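Local coordinates for transcriptional regulatory protein FixJ (PDB 1DCK) that activates transcription of nifA and fixK in nitrogen fixation once FixL has switched it on, here represented by its receiver domain, at residues 5-10 against 29-34; 80-85 against 99-104. The protein carries 2 engineered substitutions. One frame throughout, in Å; residues are numbered along the deposited sequence.

Contact 1 (5-10 against 29-34); sequences TVHIVD and AVKMHQ
With CG anti to the carbonyl carbon in both H7 (chi1 -61°) and H33 (chi1 -60°), the two imidazoles leave the same face of the sheet and meet rim to rim. ND1 of H7 and NE2 of H33 lie 2.9 Å apart in a hydrogen bond that either could donate. The planes are turned by 43°, so neither ring covers the other; ND1 of H7 lies in the plane of H33, at its edge. T5 CG2 sits 3.5 Å above one face of the H7 ring, offset toward its rim, and K31 CD meets H7 CE1 at 3.8 Å. With an alanine in place of H33, ND1 of the buried H7 would probably lose its hydrogen-bonding mate, and the H7 ring one of the contacts that fix its rotation.

On the face that carries V6, I8, V30 and M32, I8 CD1 presses tightly on V30 CG1 at 3.5 Å. Backbone hydrogen bonds pair the two parallel strands, from V6 N to A29 O (2.8 Å) through to H33 N and I8 O (2.9 Å).

Strand 29-33 is the outermost strand on this side of the sheet, hydrogen-bonded to strand 5-9, whose other side pairs with strand 49-54; helix 13-25 packs on V30 and M32, while F39 meets the H33 ring edge-to-face and F42 also packs against it.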
loop_
_atom_site.group_PDB
_atom_site.type_symbol
_atom_site.label_atom_id
_atom_site.label_comp_id
_atom_site.label_asym_id
_atom_site.label_seq_id
_atom_site.Cartn_x
_atom_site.Cartn_y
_atom_site.Cartn_z
ATOM N N THR A 5 -7.187 0.242 9.342
ATOM C CA THR A 5 -7.136 1.388 8.430
ATOM C C THR A 5 -6.281 1.082 7.212
ATOM O O THR A 5 -5.203 0.493 7.340
ATOM C CB THR A 5 -6.608 2.651 9.136
ATOM O OG1 THR A 5 -7.559 3.044 10.131
ATOM C CG2 THR A 5 -6.424 3.820 8.139
ATOM N N VAL A 6 -6.777 1.469 6.040
ATOM C CA VAL A 6 -6.048 1.238 4.807
ATOM C C VAL A 6 -5.266 2.531 4.499
ATOM O O VAL A 6 -5.872 3.580 4.256
ATOM C CB VAL A 6 -7.038 0.941 3.637
ATOM C CG1 VAL A 6 -6.267 0.703 2.306
ATOM C CG2 VAL A 6 -7.932 -0.273 3.976
ATOM N N HIS A 7 -3.939 2.458 4.547
ATOM C CA HIS A 7 -3.071 3.613 4.253
ATOM C C HIS A 7 -2.677 3.588 2.781
ATOM O O HIS A 7 -2.213 2.569 2.251
ATOM C CB HIS A 7 -1.829 3.609 5.182
ATOM C CG HIS A 7 -2.179 3.711 6.634
ATOM N ND1 HIS A 7 -2.376 4.916 7.271
ATOM C CD2 HIS A 7 -2.496 2.751 7.540
ATOM C CE1 HIS A 7 -2.807 4.700 8.500
ATOM N NE2 HIS A 7 -2.892 3.391 8.689
ATOM N N ILE A 8 -2.922 4.686 2.096
ATOM C CA ILE A 8 -2.637 4.756 0.673
ATOM C C ILE A 8 -1.486 5.735 0.366
ATOM O O ILE A 8 -1.428 6.838 0.904
ATOM C CB ILE A 8 -3.904 5.212 -0.101
ATOM C CG1 ILE A 8 -5.065 4.235 0.171
ATOM C CG2 ILE A 8 -3.619 5.322 -1.623
ATOM C CD1 ILE A 8 -6.352 4.732 -0.379
ATOM N N VAL A 9 -0.555 5.294 -0.481
ATOM C CA VAL A 9 0.568 6.129 -0.898
ATOM C C VAL A 9 0.671 6.032 -2.418
ATOM O O VAL A 9 0.721 4.921 -2.968
ATOM C CB VAL A 9 1.918 5.640 -0.333
ATOM C CG1 VAL A 9 3.029 6.539 -0.849
ATOM C CG2 VAL A 9 1.920 5.592 1.170
ATOM N N ASP A 10 0.668 7.187 -3.083
ATOM C CA ASP A 10 0.799 7.275 -4.541
ATOM C C ASP A 10 1.421 8.631 -4.880
ATOM O O ASP A 10 1.187 9.610 -4.185
ATOM C CB ASP A 10 -0.571 7.165 -5.220
ATOM C CG ASP A 10 -0.479 6.719 -6.680
ATOM O OD1 ASP A 10 0.491 7.073 -7.405
ATOM O OD2 ASP A 10 -1.390 5.975 -7.097
ATOM N N ALA A 29 -11.972 2.066 6.341
ATOM C CA ALA A 29 -11.428 3.252 7.001
ATOM C C ALA A 29 -10.176 3.472 6.141
ATOM O O ALA A 29 -9.374 2.543 5.932
ATOM C CB ALA A 29 -11.054 2.952 8.443
ATOM N N VAL A 30 -10.039 4.673 5.598
ATOM C CA VAL A 30 -8.939 4.973 4.696
ATOM C C VAL A 30 -8.195 6.247 5.049
ATOM O O VAL A 30 -8.797 7.220 5.458
ATOM C CB VAL A 30 -9.492 5.153 3.243
ATOM C CG1 VAL A 30 -8.376 5.564 2.299
ATOM C CG2 VAL A 30 -10.144 3.877 2.740
ATOM N N LYS A 31 -6.883 6.234 4.871
ATOM C CA LYS A 31 -6.066 7.415 5.124
ATOM C C LYS A 31 -5.099 7.592 3.940
ATOM O O LYS A 31 -4.316 6.682 3.627
ATOM C CB LYS A 31 -5.260 7.263 6.431
ATOM C CG LYS A 31 -4.428 8.511 6.789
ATOM C CD LYS A 31 -3.734 8.356 8.137
ATOM C CE LYS A 31 -2.873 9.587 8.513
ATOM N NZ LYS A 31 -3.632 10.783 8.986
ATOM N N MET A 32 -5.188 8.738 3.273
ATOM C CA MET A 32 -4.336 9.075 2.135
ATOM C C MET A 32 -3.101 9.836 2.610
ATOM O O MET A 32 -3.222 10.821 3.334
ATOM C CB MET A 32 -5.085 10.009 1.165
ATOM C CG MET A 32 -5.480 9.408 -0.161
ATOM S SD MET A 32 -5.948 10.681 -1.393
ATOM C CE MET A 32 -7.383 11.465 -0.547
ATOM N N HIS A 33 -1.925 9.407 2.182
ATOM C CA HIS A 33 -0.692 10.107 2.548
ATOM C C HIS A 33 -0.167 10.857 1.331
ATOM O O HIS A 33 -0.326 10.414 0.202
ATOM C CB HIS A 33 0.331 9.126 3.097
ATOM C CG HIS A 33 -0.141 8.403 4.314
ATOM N ND1 HIS A 33 0.232 8.776 5.589
ATOM C CD2 HIS A 33 -0.974 7.340 4.456
ATOM C CE1 HIS A 33 -0.351 7.969 6.463
ATOM N NE2 HIS A 33 -1.085 7.092 5.798
ATOM N N GLN A 34 0.385 12.040 1.563
ATOM C CA GLN A 34 0.904 12.895 0.485
ATOM C C GLN A 34 2.108 12.315 -0.277
ATOM O O GLN A 34 2.288 12.588 -1.465
ATOM C CB GLN A 34 1.254 14.280 1.052
ATOM C CG GLN A 34 1.218 15.427 0.038
ATOM C CD GLN A 34 -0.187 15.813 -0.414
ATOM O OE1 GLN A 34 -0.364 16.789 -1.157
ATOM N NE2 GLN A 34 -1.191 15.065 0.038
#

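Contact 2 (80-85 against 99-104)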
loop_
_atom_site.group_PDB
_atom_site.type_symbol
_atom_site.label_atom_id
_atom_site.label_comp_id
_atom_site.label_asym_id
_atom_site.label_seq_id
_atom_site.Cartn_x
_atom_site.Cartn_y
_atom_site.Cartn_z
ATOM N N VAL A 80 1.573 -3.948 -3.028
ATOM C CA VAL A 80 2.295 -3.004 -3.889
ATOM C C VAL A 80 1.648 -2.968 -5.266
ATOM O O VAL A 80 1.387 -4.003 -5.853
ATOM C CB VAL A 80 3.821 -3.352 -3.982
ATOM C CG1 VAL A 80 4.532 -2.445 -4.987
ATOM C CG2 VAL A 80 4.474 -3.189 -2.618
ATOM N N ILE A 81 1.281 -1.777 -5.721
ATOM C CA ILE A 81 0.669 -1.617 -7.039
ATOM C C ILE A 81 1.814 -1.383 -8.039
ATOM O O ILE A 81 2.578 -0.429 -7.914
ATOM C CB ILE A 81 -0.318 -0.428 -7.055
ATOM C CG1 ILE A 81 -1.478 -0.700 -6.087
ATOM C CG2 ILE A 81 -0.834 -0.207 -8.465
ATOM C CD1 ILE A 81 -2.493 0.459 -5.953
ATOM N N THR A 82 1.933 -2.256 -9.026
ATOM C CA THR A 82 3.021 -2.149 -9.985
ATOM C C THR A 82 2.538 -1.747 -11.369
ATOM O O THR A 82 1.379 -1.983 -11.734
ATOM C CB THR A 82 3.793 -3.490 -10.062
ATOM O OG1 THR A 82 2.880 -4.539 -10.425
ATOM C CG2 THR A 82 4.393 -3.839 -8.676
ATOM N N GLY A 83 3.439 -1.116 -12.122
ATOM C CA GLY A 83 3.115 -0.683 -13.467
ATOM C C GLY A 83 2.694 -1.813 -14.387
ATOM O O GLY A 83 3.099 -2.963 -14.222
ATOM N N HIS A 84 1.848 -1.476 -15.350
ATOM C CA HIS A 84 1.354 -2.444 -16.315
ATOM C C HIS A 84 2.500 -3.217 -16.974
ATOM O O HIS A 84 3.436 -2.618 -17.518
ATOM C CB HIS A 84 0.512 -1.745 -17.387
ATOM C CG HIS A 84 -0.057 -2.684 -18.404
ATOM N ND1 HIS A 84 -1.063 -3.579 -18.108
ATOM C CD2 HIS A 84 0.280 -2.908 -19.698
ATOM C CE1 HIS A 84 -1.317 -4.319 -19.174
ATOM N NE2 HIS A 84 -0.517 -3.933 -20.152
ATOM N N GLY A 85 2.444 -4.545 -16.860
ATOM C CA GLY A 85 3.449 -5.412 -17.451
ATOM C C GLY A 85 4.874 -5.217 -16.962
ATOM O O GLY A 85 5.813 -5.537 -17.685
ATOM N N VAL A 99 2.969 -8.364 0.928
ATOM C CA VAL A 99 2.017 -9.453 1.069
ATOM C C VAL A 99 1.575 -9.893 -0.326
ATOM O O VAL A 99 1.282 -11.064 -0.543
ATOM C CB VAL A 99 0.784 -8.998 1.888
ATOM C CG1 VAL A 99 -0.378 -9.993 1.722
ATOM C CG2 VAL A 99 1.196 -8.895 3.369
ATOM N N ASP A 100 1.468 -8.929 -1.236
ATOM C CA ASP A 100 1.108 -9.193 -2.623
ATOM C C ASP A 100 1.310 -7.956 -3.482
ATOM O O ASP A 100 1.562 -6.862 -2.973
ATOM C CB ASP A 100 -0.347 -9.652 -2.746
ATOM C CG ASP A 100 -0.607 -10.446 -4.031
ATOM O OD1 ASP A 100 0.359 -10.895 -4.714
ATOM O OD2 ASP A 100 -1.788 -10.622 -4.355
ATOM N N PHE A 101 1.248 -8.159 -4.794
ATOM C CA PHE A 101 1.359 -7.079 -5.754
ATOM C C PHE A 101 0.028 -7.070 -6.509
ATOM O O PHE A 101 -0.699 -8.072 -6.548
ATOM C CB PHE A 101 2.497 -7.330 -6.763
ATOM C CG PHE A 101 2.166 -8.369 -7.806
ATOM C CD1 PHE A 101 1.653 -7.993 -9.056
ATOM C CD2 PHE A 101 2.304 -9.717 -7.521
ATOM C CE1 PHE A 101 1.283 -8.956 -9.999
ATOM C CE2 PHE A 101 1.939 -10.689 -8.450
ATOM C CZ PHE A 101 1.429 -10.315 -9.687
ATOM N N ILE A 102 -0.252 -5.943 -7.138
ATOM C CA ILE A 102 -1.443 -5.764 -7.948
ATOM C C ILE A 102 -0.960 -4.979 -9.177
ATOM O O ILE A 102 -0.267 -3.958 -9.069
ATOM C CB ILE A 102 -2.544 -4.941 -7.227
ATOM C CG1 ILE A 102 -2.940 -5.608 -5.911
ATOM C CG2 ILE A 102 -3.779 -4.804 -8.123
ATOM C CD1 ILE A 102 -3.461 -7.077 -6.067
ATOM N N GLU A 103 -1.290 -5.509 -10.340
ATOM C CA GLU A 103 -0.927 -4.901 -11.613
ATOM C C GLU A 103 -2.057 -3.971 -12.032
ATOM O O GLU A 103 -3.231 -4.330 -11.941
ATOM C CB GLU A 103 -0.717 -6.009 -12.671
ATOM C CG GLU A 103 0.051 -5.567 -13.930
ATOM C CD GLU A 103 0.299 -6.720 -14.911
ATOM O OE1 GLU A 103 0.095 -7.897 -14.538
ATOM O OE2 GLU A 103 0.693 -6.443 -16.060
ATOM N N LYS A 104 -1.712 -2.734 -12.364
ATOM C CA LYS A 104 -2.716 -1.775 -12.817
ATOM C C LYS A 104 -2.792 -1.772 -14.360
ATOM O O LYS A 104 -1.888 -2.283 -15.016
ATOM C CB LYS A 104 -2.420 -0.374 -12.277
ATOM C CG LYS A 104 -1.031 0.192 -12.534
ATOM C CD LYS A 104 -1.025 1.643 -12.059
ATOM C CE LYS A 104 0.324 2.321 -12.208
ATOM N NZ LYS A 104 0.263 3.706 -11.636
#
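E103 and G85 are brought together by the side chain of E103, which is extended beyond CG and reaches G85: CG is anti to the backbone N (chi1 -163°), and E103 OE2 accepts a hydrogen bond from G85 N at 2.7 Å. The donor comes in on the anti side of the carboxylate, 28° out of its plane. That bond pins a turn in which G85 has a positive phi. The H84 ring lies obliquely to the same carboxylate, their planes 38° apart, and turns its edge to the backbone of K104, whose O forms a weak bond with H84 ND1 at 3.5 Å.

K104 takes another direction. Its straight chain passes I81 at about a right angle, CD lying 4.0 Å from I81 CG2, with CG against T82 O at 3.3 Å, and so carries NZ toward D54 and E12, to each of which it makes a long, weak ion pair near the bound manganese ion. This is the receiver-domain arrangement of the CheY family: parallel strands 78-82 and 100-103 end beside the acidic pocket, D54 being the predicted phosphorylation site, and the lysine just beyond the last strand reaches into it.

T82 and F101 project from the face opposite I81 and I102. T82 OG1 makes a weak bond to I102 O and lies 3.9 Å from F101 CD1, on a ring that leads away from the neighbouring strand. T82 and F101 occupy the threonine and aromatic positions that couple phosphorylation to the surface in CheY-like receivers, and probably do so here. Along the backbone, T82 N bonds to I102 O at 2.8 Å and I102 N to V80 O at 2.8 Å.

From the N terminus, the chain lays down strand 5-9, climbs through helix 13-25 and returns as strand 29-33, where contact 1 closes a beta-alpha-beta crossover. It then builds the central strand 49-54 and strand 78-82, passes through helix 87-95 and comes back as strand 100-103, closing a second crossover at contact 2. The two loops follow in series, neither nesting nor crossing, and their centres lie about 17 Å apart. Together they hold the two outermost strands of one parallel sheet, ordered 29-33, 5-9, 49-54, 78-82, 100-103. They converge at one end: the side chains of D10 and K104 come within about 5 Å (nearest atoms), beside D54.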